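Local coordinates for protein halohydrin epoxidase A (Corynebacterium sp., PDB 4Z9F) that eliminates hydrogen halide from halohydrins to form epoxides, as a lyase built on the fold of the short-chain dehydrogenases but probably working without their nicotinamide cofactor, at residues G176-F179 against Y185-T188; A4-A9 against E19-D24; I130-S135 against A218-L223. The protein carries 1 engineered substitution. All coordinates share one frame; numbering follows the deposited sequence.

Contact 1: G176-F179 against Y185-T188; sequences GPNF and YFPT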
loop_
_atom_site.group_PDB
_atom_site.type_symbol
_atom_site.label_atom_id
_atom_site.label_comp_id
_atom_site.label_asym_id
_atom_site.label_seq_id
_atom_site.Cartn_x
_atom_site.Cartn_y
_atom_site.Cartn_z
ATOM N N GLY C 176 1.241 -5.402 -13.332
ATOM C CA GLY C 176 0.781 -4.055 -13.578
ATOM C C GLY C 176 1.773 -3.274 -14.415
ATOM O O GLY C 176 2.688 -2.617 -13.898
ATOM N N PRO C 177 1.615 -3.339 -15.735
ATOM C CA PRO C 177 2.577 -2.684 -16.627
ATOM C C PRO C 177 2.305 -1.196 -16.787
ATOM O O PRO C 177 1.173 -0.723 -16.669
ATOM C CB PRO C 177 2.381 -3.409 -17.972
ATOM C CG PRO C 177 1.390 -4.536 -17.708
ATOM C CD PRO C 177 0.621 -4.131 -16.480
ATOM N N ASN C 178 3.387 -0.472 -17.072
ATOM C CA ASN C 178 3.381 0.878 -17.628
ATOM C C ASN C 178 4.721 1.059 -18.329
ATOM O O ASN C 178 5.701 0.385 -18.001
ATOM C CB ASN C 178 3.169 1.962 -16.551
ATOM C CG ASN C 178 2.647 3.284 -17.131
ATOM O OD1 ASN C 178 2.430 3.416 -18.346
ATOM N ND2 ASN C 178 2.440 4.274 -16.255
ATOM N N PHE C 179 4.757 1.972 -19.301
ATOM C CA PHE C 179 5.962 2.185 -20.099
ATOM C C PHE C 179 6.503 0.868 -20.636
ATOM O O PHE C 179 7.706 0.627 -20.673
ATOM C CB PHE C 179 7.010 2.939 -19.289
ATOM C CG PHE C 179 6.535 4.290 -18.839
ATOM C CD1 PHE C 179 6.164 4.512 -17.525
ATOM C CD2 PHE C 179 6.431 5.329 -19.749
ATOM C CE1 PHE C 179 5.726 5.757 -17.119
ATOM C CE2 PHE C 179 5.992 6.583 -19.344
ATOM C CZ PHE C 179 5.640 6.792 -18.033
ATOM N N TYR C 185 -0.345 0.205 -25.909
ATOM C CA TYR C 185 -0.077 1.480 -25.253
ATOM C C TYR C 185 1.244 2.128 -25.640
ATOM O O TYR C 185 1.346 3.355 -25.572
ATOM C CB TYR C 185 -0.123 1.306 -23.735
ATOM C CG TYR C 185 -1.523 1.045 -23.228
ATOM C CD1 TYR C 185 -2.522 1.998 -23.382
ATOM C CD2 TYR C 185 -1.843 -0.147 -22.601
ATOM C CE1 TYR C 185 -3.808 1.770 -22.924
ATOM C CE2 TYR C 185 -3.129 -0.389 -22.142
ATOM C CZ TYR C 185 -4.102 0.583 -22.297
ATOM O OH TYR C 185 -5.389 0.371 -21.837
ATOM N N PHE C 186 2.259 1.354 -26.025
ATOM C CA PHE C 186 3.575 1.898 -26.368
ATOM C C PHE C 186 4.151 1.120 -27.544
ATOM O O PHE C 186 5.153 0.410 -27.411
ATOM C CB PHE C 186 4.524 1.841 -25.167
ATOM C CG PHE C 186 4.112 2.722 -24.025
ATOM C CD1 PHE C 186 4.414 4.078 -24.027
ATOM C CD2 PHE C 186 3.423 2.197 -22.944
ATOM C CE1 PHE C 186 4.017 4.899 -22.974
ATOM C CE2 PHE C 186 3.032 3.019 -21.880
ATOM C CZ PHE C 186 3.334 4.366 -21.900
ATOM N N PRO C 187 3.535 1.228 -28.716
ATOM C CA PRO C 187 4.085 0.526 -29.880
ATOM C C PRO C 187 5.466 1.070 -30.225
ATOM O O PRO C 187 5.816 2.206 -29.891
ATOM C CB PRO C 187 3.058 0.803 -30.984
ATOM C CG PRO C 187 2.385 2.067 -30.572
ATOM C CD PRO C 187 2.356 2.036 -29.066
ATOM N N THR C 188 6.278 0.220 -30.856
ATOM C CA THR C 188 7.620 0.641 -31.239
ATOM C C THR C 188 7.587 1.905 -32.092
ATOM O O THR C 188 8.442 2.785 -31.939
ATOM C CB THR C 188 8.335 -0.502 -31.969
ATOM O OG1 THR C 188 8.554 -1.570 -31.041
ATOM C CG2 THR C 188 9.679 -0.049 -32.510
#

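Contact 2: A4-A9 against E19-D24; sequences ALVTHA and EALTRD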
loop_
_atom_site.group_PDB
_atom_site.type_symbol
_atom_site.label_atom_id
_atom_site.label_comp_id
_atom_site.label_asym_id
_atom_site.label_seq_id
_atom_site.Cartn_x
_atom_site.Cartn_y
_atom_site.Cartn_z
ATOM N N ALA C 4 -0.981 -23.517 -22.623
ATOM C CA ALA C 4 -1.296 -22.209 -22.077
ATOM C C ALA C 4 -2.465 -21.615 -22.842
ATOM O O ALA C 4 -2.642 -21.871 -24.040
ATOM C CB ALA C 4 -0.091 -21.256 -22.145
ATOM N N LEU C 5 -3.285 -20.857 -22.126
ATOM C CA LEU C 5 -4.358 -20.070 -22.704
ATOM C C LEU C 5 -3.987 -18.601 -22.530
ATOM O O LEU C 5 -3.608 -18.188 -21.430
ATOM C CB LEU C 5 -5.694 -20.376 -22.031
ATOM C CG LEU C 5 -6.849 -19.413 -22.319
ATOM C CD1 LEU C 5 -7.227 -19.409 -23.804
ATOM C CD2 LEU C 5 -8.052 -19.735 -21.450
ATOM N N VAL C 6 -4.041 -17.839 -23.624
ATOM C CA VAL C 6 -3.746 -16.405 -23.621
ATOM C C VAL C 6 -4.928 -15.689 -24.253
ATOM O O VAL C 6 -5.281 -15.968 -25.405
ATOM C CB VAL C 6 -2.454 -16.073 -24.387
ATOM C CG1 VAL C 6 -2.245 -14.548 -24.450
ATOM C CG2 VAL C 6 -1.244 -16.791 -23.772
ATOM N N THR C 7 -5.545 -14.776 -23.511
ATOM C CA THR C 7 -6.652 -14.029 -24.073
ATOM C C THR C 7 -6.127 -12.787 -24.797
ATOM O O THR C 7 -4.982 -12.364 -24.604
ATOM C CB THR C 7 -7.646 -13.637 -22.987
ATOM O OG1 THR C 7 -6.977 -12.833 -22.009
ATOM C CG2 THR C 7 -8.202 -14.880 -22.315
ATOM N N HIS C 8 -6.979 -12.226 -25.651
ATOM C CA HIS C 8 -6.668 -11.020 -26.434
ATOM C C HIS C 8 -5.246 -11.070 -26.990
ATOM O O HIS C 8 -4.439 -10.155 -26.810
ATOM C CB HIS C 8 -6.897 -9.769 -25.591
ATOM C CG HIS C 8 -8.313 -9.604 -25.139
ATOM N ND1 HIS C 8 -9.322 -9.194 -25.985
ATOM C CD2 HIS C 8 -8.889 -9.780 -23.926
ATOM C CE1 HIS C 8 -10.456 -9.126 -25.313
ATOM N NE2 HIS C 8 -10.221 -9.473 -24.061
ATOM N N ALA C 9 -4.949 -12.174 -27.693
ATOM C CA ALA C 9 -3.573 -12.535 -28.015
ATOM C C ALA C 9 -2.871 -11.528 -28.917
ATOM O O ALA C 9 -1.637 -11.544 -28.996
ATOM C CB ALA C 9 -3.532 -13.919 -28.671
ATOM N N GLU C 19 4.713 -15.388 -27.594
ATOM C CA GLU C 19 6.069 -15.701 -28.030
ATOM C C GLU C 19 6.886 -16.363 -26.927
ATOM O O GLU C 19 7.590 -17.345 -27.182
ATOM C CB GLU C 19 6.782 -14.445 -28.524
ATOM C CG GLU C 19 8.265 -14.679 -28.806
ATOM C CD GLU C 19 8.709 -14.155 -30.175
ATOM O OE1 GLU C 19 9.881 -13.713 -30.271
ATOM O OE2 GLU C 19 7.893 -14.192 -31.132
ATOM N N ALA C 20 6.837 -15.834 -25.701
ATOM C CA ALA C 20 7.702 -16.380 -24.661
ATOM C C ALA C 20 7.305 -17.804 -24.289
ATOM O O ALA C 20 8.168 -18.669 -24.115
ATOM C CB ALA C 20 7.669 -15.486 -23.426
ATOM N N LEU C 21 6.008 -18.058 -24.152
ATOM C CA LEU C 21 5.551 -19.394 -23.783
ATOM C C LEU C 21 5.828 -20.398 -24.897
ATOM O O LEU C 21 6.199 -21.545 -24.620
ATOM C CB LEU C 21 4.064 -19.348 -23.436
ATOM C CG LEU C 21 3.753 -18.513 -22.182
ATOM C CD1 LEU C 21 2.286 -18.134 -22.123
ATOM C CD2 LEU C 21 4.158 -19.319 -20.970
ATOM N N THR C 22 5.664 -19.982 -26.159
ATOM C CA THR C 22 5.959 -20.877 -27.277
ATOM C C THR C 22 7.436 -21.265 -27.285
ATOM O O THR C 22 7.783 -22.445 -27.417
ATOM C CB THR C 22 5.564 -20.221 -28.611
ATOM O OG1 THR C 22 4.138 -20.108 -28.706
ATOM C CG2 THR C 22 6.070 -21.048 -29.780
ATOM N N ARG C 23 8.327 -20.281 -27.118
ATOM C CA ARG C 23 9.751 -20.574 -27.055
ATOM C C ARG C 23 10.109 -21.376 -25.810
ATOM O O ARG C 23 11.128 -22.076 -25.808
ATOM C CB ARG C 23 10.555 -19.266 -27.128
ATOM C CG ARG C 23 11.969 -19.317 -26.589
ATOM C CD ARG C 23 12.826 -18.167 -27.122
ATOM N NE ARG C 23 12.402 -16.879 -26.572
ATOM C CZ ARG C 23 12.899 -16.320 -25.468
ATOM N NH1 ARG C 23 13.851 -16.939 -24.773
ATOM N NH2 ARG C 23 12.436 -15.137 -25.050
ATOM N N ASP C 24 9.282 -21.325 -24.772
ATOM C CA ASP C 24 9.531 -22.078 -23.554
ATOM C C ASP C 24 8.970 -23.494 -23.616
ATOM O O ASP C 24 9.051 -24.223 -22.620
ATOM C CB ASP C 24 8.937 -21.329 -22.352
ATOM C CG ASP C 24 9.483 -21.821 -21.022
ATOM O OD1 ASP C 24 8.735 -21.762 -20.019
ATOM O OD2 ASP C 24 10.658 -22.256 -20.973
#

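Contact 3: I130-S135 against A218-L223; sequences IFITSS and ALITFL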
loop_
_atom_site.group_PDB
_atom_site.type_symbol
_atom_site.label_atom_id
_atom_site.label_comp_id
_atom_site.label_asym_id
_atom_site.label_seq_id
_atom_site.Cartn_x
_atom_site.Cartn_y
_atom_site.Cartn_z
ATOM N N ILE C 130 -2.359 -15.803 -14.537
ATOM C CA ILE C 130 -1.646 -14.530 -14.493
ATOM C C ILE C 130 -2.533 -13.476 -15.127
ATOM O O ILE C 130 -2.895 -13.588 -16.304
ATOM C CB ILE C 130 -0.296 -14.621 -15.217
ATOM C CG1 ILE C 130 0.560 -15.703 -14.570
ATOM C CG2 ILE C 130 0.423 -13.274 -15.177
ATOM C CD1 ILE C 130 1.658 -16.189 -15.433
ATOM N N PHE C 131 -2.888 -12.453 -14.353
ATOM C CA PHE C 131 -3.759 -11.391 -14.826
ATOM C C PHE C 131 -2.901 -10.202 -15.237
ATOM O O PHE C 131 -2.100 -9.704 -14.436
ATOM C CB PHE C 131 -4.766 -10.990 -13.748
ATOM C CG PHE C 131 -5.793 -12.046 -13.465
ATOM C CD1 PHE C 131 -5.505 -13.117 -12.626
ATOM C CD2 PHE C 131 -7.060 -11.957 -14.023
ATOM C CE1 PHE C 131 -6.470 -14.091 -12.353
ATOM C CE2 PHE C 131 -8.024 -12.938 -13.764
ATOM C CZ PHE C 131 -7.727 -13.999 -12.926
ATOM N N ILE C 132 -3.040 -9.768 -16.486
ATOM C CA ILE C 132 -2.381 -8.545 -16.932
ATOM C C ILE C 132 -3.327 -7.394 -16.646
ATOM O O ILE C 132 -4.431 -7.332 -17.199
ATOM C CB ILE C 132 -2.006 -8.600 -18.421
ATOM C CG1 ILE C 132 -1.386 -9.950 -18.783
ATOM C CG2 ILE C 132 -1.054 -7.436 -18.761
ATOM C CD1 ILE C 132 -0.000 -10.247 -18.220
ATOM N N THR C 133 -2.903 -6.490 -15.760
ATOM C CA THR C 133 -3.763 -5.402 -15.323
ATOM C C THR C 133 -3.107 -4.094 -15.748
ATOM O O THR C 133 -2.933 -3.850 -16.947
ATOM C CB THR C 133 -4.011 -5.487 -13.808
ATOM O OG1 THR C 133 -2.784 -5.319 -13.079
ATOM C CG2 THR C 133 -4.590 -6.871 -13.461
ATOM N N SER C 134 -2.686 -3.279 -14.791
ATOM C CA SER C 134 -2.106 -1.986 -15.129
ATOM C C SER C 134 -1.457 -1.430 -13.874
ATOM O O SER C 134 -1.814 -1.817 -12.759
ATOM C CB SER C 134 -3.160 -1.011 -15.646
ATOM O OG SER C 134 -2.580 0.271 -15.819
ATOM N N SER C 135 -0.515 -0.501 -14.061
ATOM C CA SER C 135 0.031 0.179 -12.892
ATOM C C SER C 135 -1.075 0.843 -12.083
ATOM O O SER C 135 -0.982 0.924 -10.850
ATOM C CB SER C 135 1.080 1.213 -13.311
ATOM O OG SER C 135 0.478 2.287 -14.003
ATOM N N ALA C 218 9.790 -12.962 -20.020
ATOM C CA ALA C 218 10.585 -13.658 -19.015
ATOM C C ALA C 218 9.874 -13.701 -17.666
ATOM O O ALA C 218 9.941 -14.716 -16.960
ATOM C CB ALA C 218 11.955 -13.000 -18.874
ATOM N N LEU C 219 9.196 -12.611 -17.285
ATOM C CA LEU C 219 8.424 -12.622 -16.043
ATOM C C LEU C 219 7.294 -13.648 -16.118
ATOM O O LEU C 219 7.085 -14.430 -15.182
ATOM C CB LEU C 219 7.868 -11.223 -15.758
ATOM C CG LEU C 219 6.918 -11.093 -14.569
ATOM C CD1 LEU C 219 7.634 -11.479 -13.290
ATOM C CD2 LEU C 219 6.334 -9.676 -14.461
ATOM N N ILE C 220 6.585 -13.683 -17.245
ATOM C CA ILE C 220 5.447 -14.584 -17.394
ATOM C C ILE C 220 5.897 -16.045 -17.353
ATOM O O ILE C 220 5.255 -16.883 -16.710
ATOM C CB ILE C 220 4.675 -14.244 -18.684
ATOM C CG1 ILE C 220 3.825 -12.987 -18.469
ATOM C CG2 ILE C 220 3.800 -15.410 -19.127
ATOM C CD1 ILE C 220 3.073 -12.517 -19.709
ATOM N N THR C 221 6.993 -16.382 -18.037
ATOM C CA THR C 221 7.422 -17.779 -18.014
ATOM C C THR C 221 8.060 -18.147 -16.679
ATOM O O THR C 221 7.994 -19.313 -16.263
ATOM C CB THR C 221 8.380 -18.093 -19.171
ATOM O OG1 THR C 221 9.544 -17.260 -19.106
ATOM C CG2 THR C 221 7.684 -17.906 -20.516
ATOM N N PHE C 222 8.676 -17.178 -15.988
ATOM C CA PHE C 222 9.148 -17.437 -14.634
ATOM C C PHE C 222 7.984 -17.740 -13.702
ATOM O O PHE C 222 8.050 -18.685 -12.904
ATOM C CB PHE C 222 9.955 -16.248 -14.107
ATOM C CG PHE C 222 10.391 -16.406 -12.675
ATOM C CD1 PHE C 222 11.426 -17.264 -12.349
ATOM C CD2 PHE C 222 9.777 -15.689 -11.667
ATOM C CE1 PHE C 222 11.847 -17.413 -11.048
ATOM C CE2 PHE C 222 10.198 -15.840 -10.334
ATOM C CZ PHE C 222 11.230 -16.704 -10.041
ATOM N N LEU C 223 6.893 -16.969 -13.804
ATOM C CA LEU C 223 5.714 -17.274 -12.999
ATOM C C LEU C 223 5.115 -18.619 -13.397
ATOM O O LEU C 223 4.817 -19.450 -12.533
ATOM C CB LEU C 223 4.673 -16.158 -13.113
ATOM C CG LEU C 223 5.115 -14.809 -12.513
ATOM C CD1 LEU C 223 4.041 -13.746 -12.670
ATOM C CD2 LEU C 223 5.517 -14.941 -11.033
#

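Contact 1: G176-F179 against Y185-T188
N178 OD1, which reaches the rim of the F186 ring, also takes a hydrogen bond from F179 N at 2.9 Å. That bond is bent, with 136° at the hydrogen, and its donor lies above the plane of the amide carbonyl rather than on a lone pair. The same oxygen leans over one face of the F179 ring, near its rim, and lies 3.6 Å from F186 CE2, near the plane of that second ring. One amide oxygen thus meets a peptide N-H, an aromatic face and an aromatic edge. It gets there because N178 sets CG anti to its own nitrogen (chi1 -159°), which swings the amide back beside the following peptide. F186 comes in from the other segment with its face to the backbone: F179 CA stands over it, 3.9 Å from the ring centroid, in a CH-pi contact, while F186 CE2 lies 3.3 Å from F179 N. The two phenyl rings themselves barely overlap. Their planes are 30° apart and slid past each other, with centroids 5.5 Å apart, and the nearest side-chain approach is F179 CD2 to F186 CZ at 3.9 Å. The F179 ring also packs on R200, V201 and D204 of helix 195-204 and meets Y242 edge to face; F186 packs on L197 of that helix. N181, between the two segments, donates to F186 O. The contact ties strand 170-177 to the loop that leaves it, a region that probably helps to shape the halide site, as in related halohydrin dehalogenases. An aromatic edge carries a slight positive potential, so F186 probably offers N178 OD1 weak electrostatic support beside the bent hydrogen bond from F179 N, which would help to hold the amide's rotation.

Contact 2: A4-A9 against E19-D24
L21 faces strand 3-6 with a single methyl, CD1, and sets it against two side chains from the same side of that strand. A4 CB is 3.9 Å from L21 CD1, and V6 CG2 lies slightly farther from the same carbon, at 4.1 Å. The two strand methyls, A4 CB and V6 CG2, are 4.9 Å apart, and the leucine tip comes down between them. Alternation along the strand explains the pairing: A4 and V6 both point at the helix, whereas L5 between them turns to the other side of the sheet and packs on L62 and T66 of helix 62-67. In L21, CG stands anti to the carbonyl carbon (chi1 -65°) and CD1 then continues nearly anti to CA (chi2 162°), an extended route that leads this branch toward the strand. V6 meets it with the branch beside its own backbone nitrogen, its other methyl, CG1, being anti to that nitrogen (chi1 176°). The V6 and L21 side chains cross obliquely, while A4 offers just its methyl; A4 CA and L21 CA, 7.6 Å apart, are the nearest alpha carbons of the two segments. All three residues are buried and the contact is wholly apolar. V28, on the next strand, touches both V6 and L21, and Y26 touches A4 and L21, so the small patch continues across the sheet. This is the first beta-alpha-beta unit of a Rossmann fold, strand 3-6, helix 14-23 and strand 27-30, with the helix resting on the sheet. In the dehydrogenase relatives the turn after such a first strand is glycine-rich and holds the dinucleotide; here T7, H8 and A9 occupy its start, consistent with a fold that has given up that cofactor.

Contact 3: I130-S135 against A218-L223
I130 extends its longer branch toward L223 and I220, with CG1 beside the backbone nitrogen (chi1 -59°) and CD1 nearly anti to CA (chi2 161°). The pair of segments belongs to the Rossmann-type core: strand 127-132 of the parallel sheet packs against helix 213-224, and the axes of segments 130-132 and 218-223 run nearly antiparallel, at 157°, and approach to 10.6 Å. I130 CD1 is the leading atom. It lies 3.8 Å from L223 CB and 3.9 Å from the carbonyl oxygen I220 O, so it settles against the helix backbone between two residues a turn apart, and I220 CG2 follows at 4.3 Å. The I130 and L223 side chains slant across each other. All four residues in contact are buried, and the layer continues onto I175 of strand 170-177, which both I130 and L219 touch. On another side of the helix, F222 stacks on F222 of the second subunit, so this helix lies between the sheet and a neighbouring subunit of the tetramer. I132, folded rather than extended, reaches the helix just with its terminal methyl, crossing I220 at about a right angle with I132 CD1 4.1 Å from I220 CD1.

How the contacts relate
All three contacts rest on one parallel sheet. Contacts 1 and 3 use neighbouring strands, 170-177 and 127-132, and meet where these end: P177 O lies 3.1 Å from S135 N, a probable hydrogen bond, and contact 1 is nested within the chain loop that contact 3 closes. Contacts 2 and 3 bring two helices together beside the sheet, L21 CD2 lying 3.8 Å from T221 CG2. Contacts 1 and 2 do not touch, their nearest atoms being about 11 Å apart. S134, at the junction of contacts 1 and 3, probably corresponds with Y147 and R151 to the family's Ser-Tyr-Arg triad, which probably places contact 1 beside the active site.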